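Local coordinates for structural polyprotein, VP3 (Israeli acute paralysis virus, PDB 5CDD), which probably forms a structural subunit of the icosahedral virus shell, folding as a jelly-roll domain released from a longer capsid polyprotein, at residues C97-I102 with V117-P122; W133-C138 with K262-V267; T146-G151 with D250-N255; R152-F157 with A183-N188. All blocks are in the same frame, centred on the assembly; numbering follows the deposited sequence.

Contact 1: residues C97-I102 with V117-P122; sequences CYSKSI and VIDAAP
Val117 and Ser101 pair in antiparallel register and hold each other by two backbone bonds, closing one end of a beta hairpin. Ser101 N donates to Val117 O at 2.7 Å, and Val117 N returns a bond to Ser101 O, also at 2.7 Å, so this is a hydrogen-bonded pair. Their side chains lie on the same face of the hairpin. Val117 O is also approached by the CA-H of Lys100, a weaker contact at the same carbonyl. At Ile118 side-chain packing takes over: Ile118 CG1 lies 3.9 Å from Lys100 CB, while CG2 faces both Cys97 SG and the Ser99 carbonyl oxygen. Asp119 then makes the side-chain bond of the contact. Its CG sits between the backbone N and carbonyl carbon (chi1 63°), and Asp119 OD2 accepts from Ser99 OG at 2.8 Å through the syn lone pair. Asp119 is also the centre of an inverse gamma turn, where the chain leaves the strand. Ala120 follows, its CA 4.1 Å from Cys97 SG. Lys66 of strand 64-72 donates to both Ser99 OG and Asp119 O, tying the base of the hairpin to the jelly roll, and Lys100 NZ forms a salt bridge with Glu116. Ile118 pairs antiparallel with a strand of a neighbouring subunit, which extends the pairing from one subunit into the next, while helix 122-127 begins just beyond Ala121.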
loop_
_atom_site.group_PDB
_atom_site.type_symbol
_atom_site.label_atom_id
_atom_site.label_comp_id
_atom_site.label_asym_id
_atom_site.label_seq_id
_atom_site.Cartn_x
_atom_site.Cartn_y
_atom_site.Cartn_z
ATOM N N CYS B 97 4.614 50.713 -19.630
ATOM C CA CYS B 97 4.261 51.773 -20.566
ATOM C C CYS B 97 4.888 53.091 -20.118
ATOM O O CYS B 97 4.954 53.378 -18.922
ATOM C CB CYS B 97 2.741 51.918 -20.658
ATOM S SG CYS B 97 2.204 52.766 -22.159
ATOM N N TYR B 98 5.345 53.890 -21.077
ATOM C CA TYR B 98 5.986 55.162 -20.764
ATOM C C TYR B 98 5.281 56.377 -21.359
ATOM O O TYR B 98 5.522 57.509 -20.935
ATOM C CB TYR B 98 7.441 55.134 -21.237
ATOM C CG TYR B 98 7.594 54.846 -22.713
ATOM C CD1 TYR B 98 7.329 55.828 -23.669
ATOM C CD2 TYR B 98 7.982 53.583 -23.157
ATOM C CE1 TYR B 98 7.445 55.559 -25.032
ATOM C CE2 TYR B 98 8.099 53.302 -24.517
ATOM C CZ TYR B 98 7.829 54.295 -25.447
ATOM O OH TYR B 98 7.940 54.022 -26.789
ATOM N N SER B 99 4.412 56.146 -22.336
ATOM C CA SER B 99 3.698 57.244 -22.977
ATOM C C SER B 99 2.236 57.307 -22.560
ATOM O O SER B 99 1.570 56.280 -22.430
ATOM C CB SER B 99 3.786 57.111 -24.500
ATOM O OG SER B 99 3.185 55.907 -24.943
ATOM N N LYS B 100 1.743 58.523 -22.351
ATOM C CA LYS B 100 0.356 58.728 -21.961
ATOM C C LYS B 100 -0.158 60.049 -22.510
ATOM O O LYS B 100 0.618 60.930 -22.881
ATOM C CB LYS B 100 0.218 58.728 -20.436
ATOM C CG LYS B 100 0.869 59.912 -19.750
ATOM C CD LYS B 100 0.762 59.801 -18.240
ATOM C CE LYS B 100 1.568 60.891 -17.556
ATOM N NZ LYS B 100 1.644 60.688 -16.087
ATOM N N SER B 101 -1.478 60.170 -22.568
ATOM C CA SER B 101 -2.130 61.375 -23.048
ATOM C C SER B 101 -3.102 61.805 -21.961
ATOM O O SER B 101 -3.675 60.964 -21.270
ATOM C CB SER B 101 -2.890 61.089 -24.341
ATOM O OG SER B 101 -3.597 62.236 -24.778
ATOM N N ILE B 102 -3.286 63.109 -21.797
ATOM C CA ILE B 102 -4.196 63.598 -20.776
ATOM C C ILE B 102 -5.476 64.164 -21.361
ATOM O O ILE B 102 -5.458 65.120 -22.137
ATOM C CB ILE B 102 -3.516 64.660 -19.903
ATOM C CG1 ILE B 102 -2.364 64.010 -19.141
ATOM C CG2 ILE B 102 -4.521 65.272 -18.935
ATOM C CD1 ILE B 102 -1.589 64.966 -18.298
ATOM N N VAL B 117 -4.609 58.703 -20.060
ATOM C CA VAL B 117 -4.954 57.659 -21.019
ATOM C C VAL B 117 -3.643 57.136 -21.579
ATOM O O VAL B 117 -2.909 57.849 -22.259
ATOM C CB VAL B 117 -5.816 58.191 -22.170
ATOM C CG1 VAL B 117 -6.125 57.070 -23.140
ATOM C CG2 VAL B 117 -7.103 58.760 -21.627
ATOM N N ILE B 118 -3.359 55.877 -21.290
ATOM C CA ILE B 118 -2.124 55.245 -21.709
ATOM C C ILE B 118 -2.349 54.267 -22.869
ATOM O O ILE B 118 -3.105 53.307 -22.741
ATOM C CB ILE B 118 -1.515 54.526 -20.489
ATOM C CG1 ILE B 118 -1.547 55.472 -19.278
ATOM C CG2 ILE B 118 -0.102 54.111 -20.777
ATOM C CD1 ILE B 118 -1.284 54.803 -17.952
ATOM N N ASP B 119 -1.704 54.530 -24.005
ATOM C CA ASP B 119 -1.831 53.669 -25.185
ATOM C C ASP B 119 -0.887 52.476 -25.096
ATOM O O ASP B 119 0.156 52.434 -25.746
ATOM C CB ASP B 119 -1.537 54.453 -26.471
ATOM C CG ASP B 119 -0.104 54.972 -26.534
ATOM O OD1 ASP B 119 0.401 55.196 -27.657
ATOM O OD2 ASP B 119 0.512 55.160 -25.462
ATOM N N ALA B 120 -1.271 51.500 -24.286
ATOM C CA ALA B 120 -0.464 50.309 -24.080
ATOM C C ALA B 120 -0.379 49.359 -25.269
ATOM O O ALA B 120 -1.328 49.197 -26.037
ATOM C CB ALA B 120 -0.976 49.550 -22.864
ATOM N N ALA B 121 0.790 48.740 -25.401
ATOM C CA ALA B 121 1.056 47.747 -26.431
ATOM C C ALA B 121 0.835 46.431 -25.685
ATOM O O ALA B 121 0.880 46.400 -24.453
ATOM C CB ALA B 121 2.494 47.845 -26.898
ATOM N N PRO B 122 0.593 45.328 -26.408
ATOM C CA PRO B 122 0.371 44.055 -25.714
ATOM C C PRO B 122 1.296 43.729 -24.531
ATOM O O PRO B 122 0.822 43.294 -23.482
ATOM C CB PRO B 122 0.444 43.023 -26.847
ATOM C CG PRO B 122 1.228 43.722 -27.920
ATOM C CD PRO B 122 0.702 45.121 -27.860
#

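Contact 2: residues W133-C138 with K262-V267; sequences WRATMC and KWAEDV
Thr136 and Glu265 exchange two backbone hydrogen bonds, Thr136 N to Glu265 O at 2.8 Å and Glu265 N to Thr136 O at 2.9 Å. Cys138 and Trp263 form a second such pair, with Cys138 N 2.8 Å from Trp263 O. Met137 and Ala264 stand between them as a non-hydrogen-bonded pair. Beyond the regular pairing, Thr136 OG1 donates to Asp266 OD2 at 3.2 Å on the anti lone pair of that oxygen; the two side chains lie side by side, pointing the same way. The chain changes direction at Asp266, which takes a left-handed backbone conformation (phi 53°, psi 46°).

On the face carrying Thr136, Cys138, Trp263 and Glu265, the Cys138 CB sits over the indole, 3.5 Å from the centroid of the Trp263 five-membered ring, as a CH-pi contact. Cys138 SG meets the same ring obliquely and touches the CG and carboxylate of Glu265. A weak bond from Trp263 NE1 to Glu265 OE2, in the ring plane, may help set the indole's rotation. On the face of Met137 and Ala264, Met137, bent at chi2 and chi3, brings SD 3.9 Å from Ala264 CB; its CE meets the aliphatic CE of Lys262. Ala135 CB packs 3.8 Å from Val267 CG2, past the corner.

Glu265 OE1 has a salt bridge to Arg204, and Lys262 NZ one to Glu124. The contact thus joins regular antiparallel pairing to charged side-chain ends held from outside it, and the Arg204 charge probably helps keep the Glu265 carboxylate ionised beside the thiol.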
loop_
_atom_site.group_PDB
_atom_site.type_symbol
_atom_site.label_atom_id
_atom_site.label_comp_id
_atom_site.label_asym_id
_atom_site.label_seq_id
_atom_site.Cartn_x
_atom_site.Cartn_y
_atom_site.Cartn_z
ATOM N N TRP B 133 9.164 43.308 -13.224
ATOM C CA TRP B 133 9.379 42.592 -14.473
ATOM C C TRP B 133 10.857 42.382 -14.776
ATOM O O TRP B 133 11.735 42.919 -14.100
ATOM C CB TRP B 133 8.753 43.357 -15.641
ATOM C CG TRP B 133 9.411 44.684 -15.896
ATOM C CD1 TRP B 133 9.153 45.862 -15.258
ATOM C CD2 TRP B 133 10.471 44.953 -16.824
ATOM N NE1 TRP B 133 9.986 46.849 -15.729
ATOM C CE2 TRP B 133 10.805 46.318 -16.690
ATOM C CE3 TRP B 133 11.172 44.172 -17.754
ATOM C CZ2 TRP B 133 11.812 46.922 -17.453
ATOM C CZ3 TRP B 133 12.174 44.772 -18.512
ATOM C CH2 TRP B 133 12.483 46.136 -18.356
ATOM N N ARG B 134 11.108 41.600 -15.819
ATOM C CA ARG B 134 12.452 41.290 -16.286
ATOM C C ARG B 134 12.271 40.684 -17.671
ATOM O O ARG B 134 11.568 39.685 -17.823
ATOM C CB ARG B 134 13.121 40.275 -15.359
ATOM C CG ARG B 134 14.530 39.904 -15.773
ATOM C CD ARG B 134 15.044 38.721 -14.977
ATOM N NE ARG B 134 16.393 38.339 -15.388
ATOM C CZ ARG B 134 17.498 38.984 -15.031
ATOM N NH1 ARG B 134 17.420 40.047 -14.244
ATOM N NH2 ARG B 134 18.680 38.572 -15.465
ATOM N N ALA B 135 12.885 41.288 -18.683
ATOM C CA ALA B 135 12.743 40.773 -20.036
ATOM C C ALA B 135 13.683 41.413 -21.046
ATOM O O ALA B 135 14.372 42.391 -20.752
ATOM C CB ALA B 135 11.299 40.948 -20.499
ATOM N N THR B 136 13.706 40.833 -22.241
ATOM C CA THR B 136 14.522 41.332 -23.335
ATOM C C THR B 136 13.587 42.165 -24.197
ATOM O O THR B 136 12.668 41.632 -24.819
ATOM C CB THR B 136 15.096 40.178 -24.179
ATOM O OG1 THR B 136 16.006 39.408 -23.383
ATOM C CG2 THR B 136 15.826 40.719 -25.394
ATOM N N MET B 137 13.808 43.474 -24.219
ATOM C CA MET B 137 12.964 44.366 -24.997
ATOM C C MET B 137 13.353 44.384 -26.465
ATOM O O MET B 137 14.525 44.547 -26.806
ATOM C CB MET B 137 13.028 45.780 -24.423
ATOM C CG MET B 137 12.553 45.868 -22.982
ATOM S SD MET B 137 10.978 45.018 -22.736
ATOM C CE MET B 137 9.890 46.005 -23.762
ATOM N N CYS B 138 12.361 44.215 -27.331
ATOM C CA CYS B 138 12.600 44.204 -28.766
ATOM C C CYS B 138 11.909 45.372 -29.451
ATOM O O CYS B 138 10.759 45.697 -29.148
ATOM C CB CYS B 138 12.114 42.888 -29.364
ATOM S SG CYS B 138 12.918 41.443 -28.656
ATOM N N LYS B 262 7.089 47.657 -30.797
ATOM C CA LYS B 262 7.584 47.228 -29.495
ATOM C C LYS B 262 6.964 45.919 -29.014
ATOM O O LYS B 262 5.773 45.672 -29.207
ATOM C CB LYS B 262 7.322 48.324 -28.456
ATOM C CG LYS B 262 7.724 47.952 -27.037
ATOM C CD LYS B 262 7.374 49.055 -26.049
ATOM C CE LYS B 262 7.765 48.667 -24.631
ATOM N NZ LYS B 262 7.497 49.752 -23.647
ATOM N N TRP B 263 7.789 45.084 -28.390
ATOM C CA TRP B 263 7.344 43.806 -27.841
ATOM C C TRP B 263 8.471 43.247 -26.975
ATOM O O TRP B 263 9.594 43.750 -27.017
ATOM C CB TRP B 263 6.958 42.833 -28.967
ATOM C CG TRP B 263 8.098 42.193 -29.697
ATOM C CD1 TRP B 263 8.747 41.039 -29.356
ATOM C CD2 TRP B 263 8.728 42.668 -30.894
ATOM N NE1 TRP B 263 9.740 40.766 -30.266
ATOM C CE2 TRP B 263 9.751 41.750 -31.220
ATOM C CE3 TRP B 263 8.529 43.782 -31.721
ATOM C CZ2 TRP B 263 10.575 41.911 -32.341
ATOM C CZ3 TRP B 263 9.348 43.941 -32.838
ATOM C CH2 TRP B 263 10.358 43.009 -33.134
ATOM N N ALA B 264 8.174 42.223 -26.179
ATOM C CA ALA B 264 9.182 41.644 -25.295
ATOM C C ALA B 264 9.392 40.144 -25.470
ATOM O O ALA B 264 8.534 39.436 -25.997
ATOM C CB ALA B 264 8.822 41.946 -23.844
ATOM N N GLU B 265 10.547 39.670 -25.014
ATOM C CA GLU B 265 10.892 38.256 -25.093
ATOM C C GLU B 265 11.617 37.870 -23.809
ATOM O O GLU B 265 12.117 38.736 -23.095
ATOM C CB GLU B 265 11.794 37.991 -26.296
ATOM C CG GLU B 265 11.290 38.617 -27.582
ATOM C CD GLU B 265 12.084 38.179 -28.796
ATOM O OE1 GLU B 265 13.320 38.044 -28.686
ATOM O OE2 GLU B 265 11.470 37.983 -29.867
ATOM N N ASP B 266 11.676 36.572 -23.524
ATOM C CA ASP B 266 12.323 36.081 -22.313
ATOM C C ASP B 266 11.710 36.828 -21.134
ATOM O O ASP B 266 12.414 37.308 -20.245
ATOM C CB ASP B 266 13.830 36.338 -22.375
ATOM C CG ASP B 266 14.473 35.722 -23.601
ATOM O OD1 ASP B 266 14.272 34.508 -23.829
ATOM O OD2 ASP B 266 15.178 36.451 -24.337
ATOM N N VAL B 267 10.384 36.913 -21.145
ATOM C CA VAL B 267 9.638 37.613 -20.113
ATOM C C VAL B 267 9.404 36.806 -18.848
ATOM O O VAL B 267 9.171 35.599 -18.896
ATOM C CB VAL B 267 8.260 38.066 -20.646
ATOM C CG1 VAL B 267 7.498 38.811 -19.563
ATOM C CG2 VAL B 267 8.435 38.942 -21.871
#

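Contact 3: residues T146-G151 with D250-N255; sequences TAFHTG and DTVSDN
His149 NE2 donates to Ser253 O at 2.6 Å, joining the two loops by a bent bond (138° at the hydrogen). The carbonyl lies at the ring's edge, tilted from its plane. The other ring nitrogen of His149, ND1, faces Thr146 twice: it shares a hydrogen bond with Thr146 OG1 at 2.6 Å, and accepts from the backbone N, which lies far out of the ring plane. Both imidazole nitrogens are therefore engaged, which would hold the ring's rotation. Thr146 OG1 also accepts from Phe148 N, an ST turn set within the type I beta turn from Thr146 to His149.

Val252 supplies the packing. The CG1 branch of Val252, anti to the carbonyl carbon (chi1 -63°), comes 3.4 Å from Phe148 CD2 and also meets Thr146 OG1, while CG2 lies 3.6 Å from His149 CE1. One branched residue thus wedges against all three of the turn's interacting side chains.

The turn joins strands 132-144 and 150-159, and the partner loop joins 236-247 to 255-265, so two connections between the jelly-roll sheets meet here. Thr150 pairs through its backbone with Met247, Asp254 with Thr73, and the Phe148 ring packs on Phe86 of a neighbouring subunit.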
loop_
_atom_site.group_PDB
_atom_site.type_symbol
_atom_site.label_atom_id
_atom_site.label_comp_id
_atom_site.label_asym_id
_atom_site.label_seq_id
_atom_site.Cartn_x
_atom_site.Cartn_y
_atom_site.Cartn_z
ATOM N N THR B 146 11.325 55.855 -50.205
ATOM C CA THR B 146 11.355 55.460 -51.611
ATOM C C THR B 146 12.799 55.059 -51.895
ATOM O O THR B 146 13.674 55.236 -51.045
ATOM C CB THR B 146 10.977 56.622 -52.559
ATOM O OG1 THR B 146 12.002 57.620 -52.531
ATOM C CG2 THR B 146 9.659 57.248 -52.141
ATOM N N ALA B 147 13.054 54.525 -53.082
ATOM C CA ALA B 147 14.404 54.108 -53.429
ATOM C C ALA B 147 15.314 55.306 -53.673
ATOM O O ALA B 147 16.518 55.148 -53.878
ATOM C CB ALA B 147 14.372 53.217 -54.661
ATOM N N PHE B 148 14.741 56.504 -53.637
ATOM C CA PHE B 148 15.507 57.720 -53.881
ATOM C C PHE B 148 15.996 58.420 -52.620
ATOM O O PHE B 148 16.838 59.316 -52.692
ATOM C CB PHE B 148 14.675 58.683 -54.732
ATOM C CG PHE B 148 14.267 58.105 -56.054
ATOM C CD1 PHE B 148 15.228 57.738 -56.990
ATOM C CD2 PHE B 148 12.926 57.886 -56.350
ATOM C CE1 PHE B 148 14.862 57.158 -58.201
ATOM C CE2 PHE B 148 12.548 57.306 -57.560
ATOM C CZ PHE B 148 13.519 56.941 -58.486
ATOM N N HIS B 149 15.475 58.014 -51.465
ATOM C CA HIS B 149 15.899 58.619 -50.210
ATOM C C HIS B 149 17.183 57.968 -49.715
ATOM O O HIS B 149 17.353 56.750 -49.804
ATOM C CB HIS B 149 14.819 58.480 -49.134
ATOM C CG HIS B 149 13.575 59.264 -49.415
ATOM N ND1 HIS B 149 12.585 58.814 -50.260
ATOM C CD2 HIS B 149 13.159 60.468 -48.956
ATOM C CE1 HIS B 149 11.610 59.704 -50.308
ATOM N NE2 HIS B 149 11.933 60.718 -49.526
ATOM N N THR B 150 18.090 58.792 -49.206
ATOM C CA THR B 150 19.355 58.302 -48.680
ATOM C C THR B 150 19.644 58.991 -47.354
ATOM O O THR B 150 19.043 60.018 -47.031
ATOM C CB THR B 150 20.522 58.567 -49.658
ATOM O OG1 THR B 150 20.619 59.972 -49.921
ATOM C CG2 THR B 150 20.298 57.821 -50.965
ATOM N N GLY B 151 20.564 58.420 -46.589
ATOM C CA GLY B 151 20.904 58.983 -45.297
ATOM C C GLY B 151 21.169 57.849 -44.331
ATOM O O GLY B 151 20.982 56.685 -44.682
ATOM N N ASP B 250 13.947 66.071 -55.599
ATOM C CA ASP B 250 12.653 66.722 -55.455
ATOM C C ASP B 250 11.559 65.972 -56.209
ATOM O O ASP B 250 10.411 66.416 -56.261
ATOM C CB ASP B 250 12.725 68.185 -55.907
ATOM C CG ASP B 250 12.989 68.331 -57.387
ATOM O OD1 ASP B 250 13.502 67.371 -57.997
ATOM O OD2 ASP B 250 12.691 69.413 -57.935
ATOM N N THR B 251 11.920 64.831 -56.792
ATOM C CA THR B 251 10.957 64.003 -57.508
ATOM C C THR B 251 10.146 63.233 -56.472
ATOM O O THR B 251 9.042 62.757 -56.747
ATOM C CB THR B 251 11.656 63.000 -58.439
ATOM O OG1 THR B 251 12.673 62.289 -57.717
ATOM C CG2 THR B 251 12.279 63.731 -59.610
ATOM N N VAL B 252 10.714 63.126 -55.275
ATOM C CA VAL B 252 10.081 62.428 -54.166
ATOM C C VAL B 252 9.810 63.403 -53.030
ATOM O O VAL B 252 9.952 64.616 -53.189
ATOM C CB VAL B 252 10.979 61.300 -53.628
ATOM C CG1 VAL B 252 11.197 60.253 -54.701
ATOM C CG2 VAL B 252 12.311 61.865 -53.162
ATOM N N SER B 253 9.433 62.866 -51.877
ATOM C CA SER B 253 9.138 63.691 -50.716
ATOM C C SER B 253 10.393 64.024 -49.917
ATOM O O SER B 253 11.357 63.262 -49.912
ATOM C CB SER B 253 8.134 62.977 -49.813
ATOM O OG SER B 253 7.870 63.741 -48.650
ATOM N N ASP B 254 10.373 65.173 -49.246
ATOM C CA ASP B 254 11.498 65.603 -48.426
ATOM C C ASP B 254 11.320 65.005 -47.033
ATOM O O ASP B 254 11.968 65.425 -46.069
ATOM C CB ASP B 254 11.539 67.129 -48.335
ATOM C CG ASP B 254 10.286 67.708 -47.708
ATOM O OD1 ASP B 254 9.187 67.466 -48.251
ATOM O OD2 ASP B 254 10.400 68.402 -46.675
ATOM N N ASN B 255 10.431 64.020 -46.945
ATOM C CA ASN B 255 10.139 63.334 -45.690
ATOM C C ASN B 255 10.249 61.826 -45.814
ATOM O O ASN B 255 10.311 61.270 -46.910
ATOM C CB ASN B 255 8.728 63.656 -45.214
ATOM C CG ASN B 255 8.627 65.008 -44.556
ATOM O OD1 ASN B 255 7.563 65.395 -44.081
ATOM N ND2 ASN B 255 9.735 65.738 -44.523
#

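Contact 4: residues R152-F157 with A183-N188; sequences RLEIFF and APSDNN
Ser185 CB rests over one face of the Phe156 ring, 3.7 Å from its centroid and 17° off the normal, a CH-pi contact displaced toward the rim near CG and CD2. One bond further out, OG donates to Glu154 OE2; the modelled 2.5 Å separation of Ser185 OG and Glu154 OE2 is very short, and its exact value is doubtful. The oxygen sits between the backbone N and carbonyl carbon of Ser185 (chi1 64°), directed at the carboxylate that the extended Glu154 chain brings to it.

Farther along the loop, Asn188 grips the same strand. Asn188 CB lies 3.5 Å from Phe157 O, and Asn188 ND2 donates to the same oxygen at 3.0 Å along a nearly straight bond (164° at the hydrogen), coming from above the carbonyl plane. The amide stands steeply to the Phe156 ring, and ND2 bonds in addition to Glu158 OE1.

Glu154 OE1 forms a salt bridge with Arg241, which also binds Ala183 O. The carboxylate is therefore buried but shared between an arginine and a serine hydroxyl, which would probably keep it charged, and the irregular loop before strand 189-194 is tied to strand 150-159 through side chains.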
loop_
_atom_site.group_PDB
_atom_site.type_symbol
_atom_site.label_atom_id
_atom_site.label_comp_id
_atom_site.label_asym_id
_atom_site.label_seq_id
_atom_site.Cartn_x
_atom_site.Cartn_y
_atom_site.Cartn_z
ATOM N N ARG B 152 21.599 58.175 -43.118
ATOM C CA ARG B 152 21.894 57.153 -42.125
ATOM C C ARG B 152 21.361 57.512 -40.750
ATOM O O ARG B 152 21.670 58.571 -40.211
ATOM C CB ARG B 152 23.400 56.922 -42.049
ATOM C CG ARG B 152 23.954 56.174 -43.242
ATOM C CD ARG B 152 25.218 56.831 -43.776
ATOM N NE ARG B 152 26.261 56.918 -42.765
ATOM C CZ ARG B 152 26.833 55.869 -42.184
ATOM N NH1 ARG B 152 26.462 54.641 -42.517
ATOM N NH2 ARG B 152 27.766 56.052 -41.257
ATOM N N LEU B 153 20.564 56.612 -40.184
ATOM C CA LEU B 153 19.973 56.823 -38.871
ATOM C C LEU B 153 20.763 56.044 -37.821
ATOM O O LEU B 153 21.180 54.912 -38.057
ATOM C CB LEU B 153 18.508 56.370 -38.902
ATOM C CG LEU B 153 17.501 56.993 -37.934
ATOM C CD1 LEU B 153 17.504 58.510 -38.058
ATOM C CD2 LEU B 153 16.120 56.439 -38.248
ATOM N N GLU B 154 20.975 56.662 -36.665
ATOM C CA GLU B 154 21.720 56.031 -35.583
ATOM C C GLU B 154 20.808 55.709 -34.409
ATOM O O GLU B 154 19.993 56.536 -33.997
ATOM C CB GLU B 154 22.841 56.956 -35.112
ATOM C CG GLU B 154 23.540 56.510 -33.840
ATOM C CD GLU B 154 24.493 57.563 -33.300
ATOM O OE1 GLU B 154 24.046 58.705 -33.049
ATOM O OE2 GLU B 154 25.689 57.247 -33.123
ATOM N N ILE B 155 20.947 54.503 -33.873
ATOM C CA ILE B 155 20.150 54.072 -32.733
ATOM C C ILE B 155 21.108 53.442 -31.731
ATOM O O ILE B 155 21.659 52.373 -31.985
ATOM C CB ILE B 155 19.094 53.027 -33.144
ATOM C CG1 ILE B 155 18.241 53.563 -34.297
ATOM C CG2 ILE B 155 18.205 52.698 -31.955
ATOM C CD1 ILE B 155 18.351 52.757 -35.581
ATOM N N PHE B 156 21.314 54.110 -30.601
ATOM C CA PHE B 156 22.223 53.597 -29.586
ATOM C C PHE B 156 21.524 53.424 -28.245
ATOM O O PHE B 156 20.466 54.007 -28.006
ATOM C CB PHE B 156 23.440 54.526 -29.446
ATOM C CG PHE B 156 23.122 55.880 -28.869
ATOM C CD1 PHE B 156 23.184 56.098 -27.494
ATOM C CD2 PHE B 156 22.769 56.941 -29.699
ATOM C CE1 PHE B 156 22.897 57.352 -26.954
ATOM C CE2 PHE B 156 22.481 58.196 -29.168
ATOM C CZ PHE B 156 22.546 58.400 -27.792
ATOM N N PHE B 157 22.119 52.608 -27.379
ATOM C CA PHE B 157 21.556 52.347 -26.061
ATOM C C PHE B 157 22.396 52.957 -24.948
ATOM O O PHE B 157 23.622 52.816 -24.920
ATOM C CB PHE B 157 21.427 50.840 -25.821
ATOM C CG PHE B 157 20.947 50.488 -24.438
ATOM C CD1 PHE B 157 19.655 50.809 -24.031
ATOM C CD2 PHE B 157 21.797 49.864 -23.529
ATOM C CE1 PHE B 157 19.218 50.515 -22.737
ATOM C CE2 PHE B 157 21.369 49.568 -22.235
ATOM C CZ PHE B 157 20.078 49.894 -21.839
ATOM N N ALA B 183 26.326 64.301 -25.630
ATOM C CA ALA B 183 26.021 62.878 -25.530
ATOM C C ALA B 183 26.653 62.057 -26.647
ATOM O O ALA B 183 25.972 61.649 -27.592
ATOM C CB ALA B 183 24.510 62.675 -25.525
ATOM N N PRO B 184 27.971 61.815 -26.555
ATOM C CA PRO B 184 28.731 61.040 -27.543
ATOM C C PRO B 184 28.378 59.553 -27.515
ATOM O O PRO B 184 28.507 58.899 -26.479
ATOM C CB PRO B 184 30.186 61.279 -27.128
ATOM C CG PRO B 184 30.139 62.599 -26.413
ATOM C CD PRO B 184 28.886 62.457 -25.597
ATOM N N SER B 185 27.944 59.020 -28.653
ATOM C CA SER B 185 27.577 57.609 -28.736
ATOM C C SER B 185 28.670 56.783 -29.403
ATOM O O SER B 185 28.386 55.881 -30.192
ATOM C CB SER B 185 26.279 57.451 -29.526
ATOM O OG SER B 185 26.457 57.860 -30.870
ATOM N N ASP B 186 29.920 57.087 -29.080
ATOM C CA ASP B 186 31.047 56.376 -29.666
ATOM C C ASP B 186 31.300 55.037 -28.991
ATOM O O ASP B 186 31.675 54.068 -29.647
ATOM C CB ASP B 186 32.311 57.236 -29.574
ATOM C CG ASP B 186 32.150 58.585 -30.251
ATOM O OD1 ASP B 186 31.878 58.617 -31.472
ATOM O OD2 ASP B 186 32.296 59.617 -29.561
ATOM N N ASN B 187 31.085 54.990 -27.680
ATOM C CA ASN B 187 31.309 53.777 -26.899
ATOM C C ASN B 187 30.035 52.988 -26.628
ATOM O O ASN B 187 30.093 51.823 -26.239
ATOM C CB ASN B 187 31.966 54.141 -25.568
ATOM C CG ASN B 187 33.353 54.725 -25.743
ATOM O OD1 ASN B 187 33.869 55.401 -24.854
ATOM N ND2 ASN B 187 33.969 54.457 -26.890
ATOM N N ASN B 188 28.888 53.622 -26.832
ATOM C CA ASN B 188 27.609 52.970 -26.594
ATOM C C ASN B 188 27.273 51.924 -27.643
ATOM O O ASN B 188 27.712 52.015 -28.789
ATOM C CB ASN B 188 26.488 54.009 -26.556
ATOM C CG ASN B 188 26.620 54.961 -25.395
ATOM O OD1 ASN B 188 27.618 55.671 -25.268
ATOM N ND2 ASN B 188 25.612 54.982 -24.532
#

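How the contacts relate
The contacts follow the plan of a viral jelly roll, two facing antiparallel sheets joined by loops. Contact 2 lies in the sheet holding strands 64-72, 255-265, 132-144 and 202-205; contacts 3 and 4 both use strand 150-159 of the other sheet, their centres about 24 Å apart. Contact 1, built on hairpin strands 101-106 and 111-118 between strands 90-92 and 132-144, closes first along the chain. It touches contact 2, where Tyr98 CE2 lies 3.7 Å from Lys262 NZ, their centres about 17 Å apart. Contact 4 is nested within contact 3, and both within contact 2, so strands far apart in sequence come together in the sandwich, and residues of contacts 1 and 3 also meet neighbouring subunits.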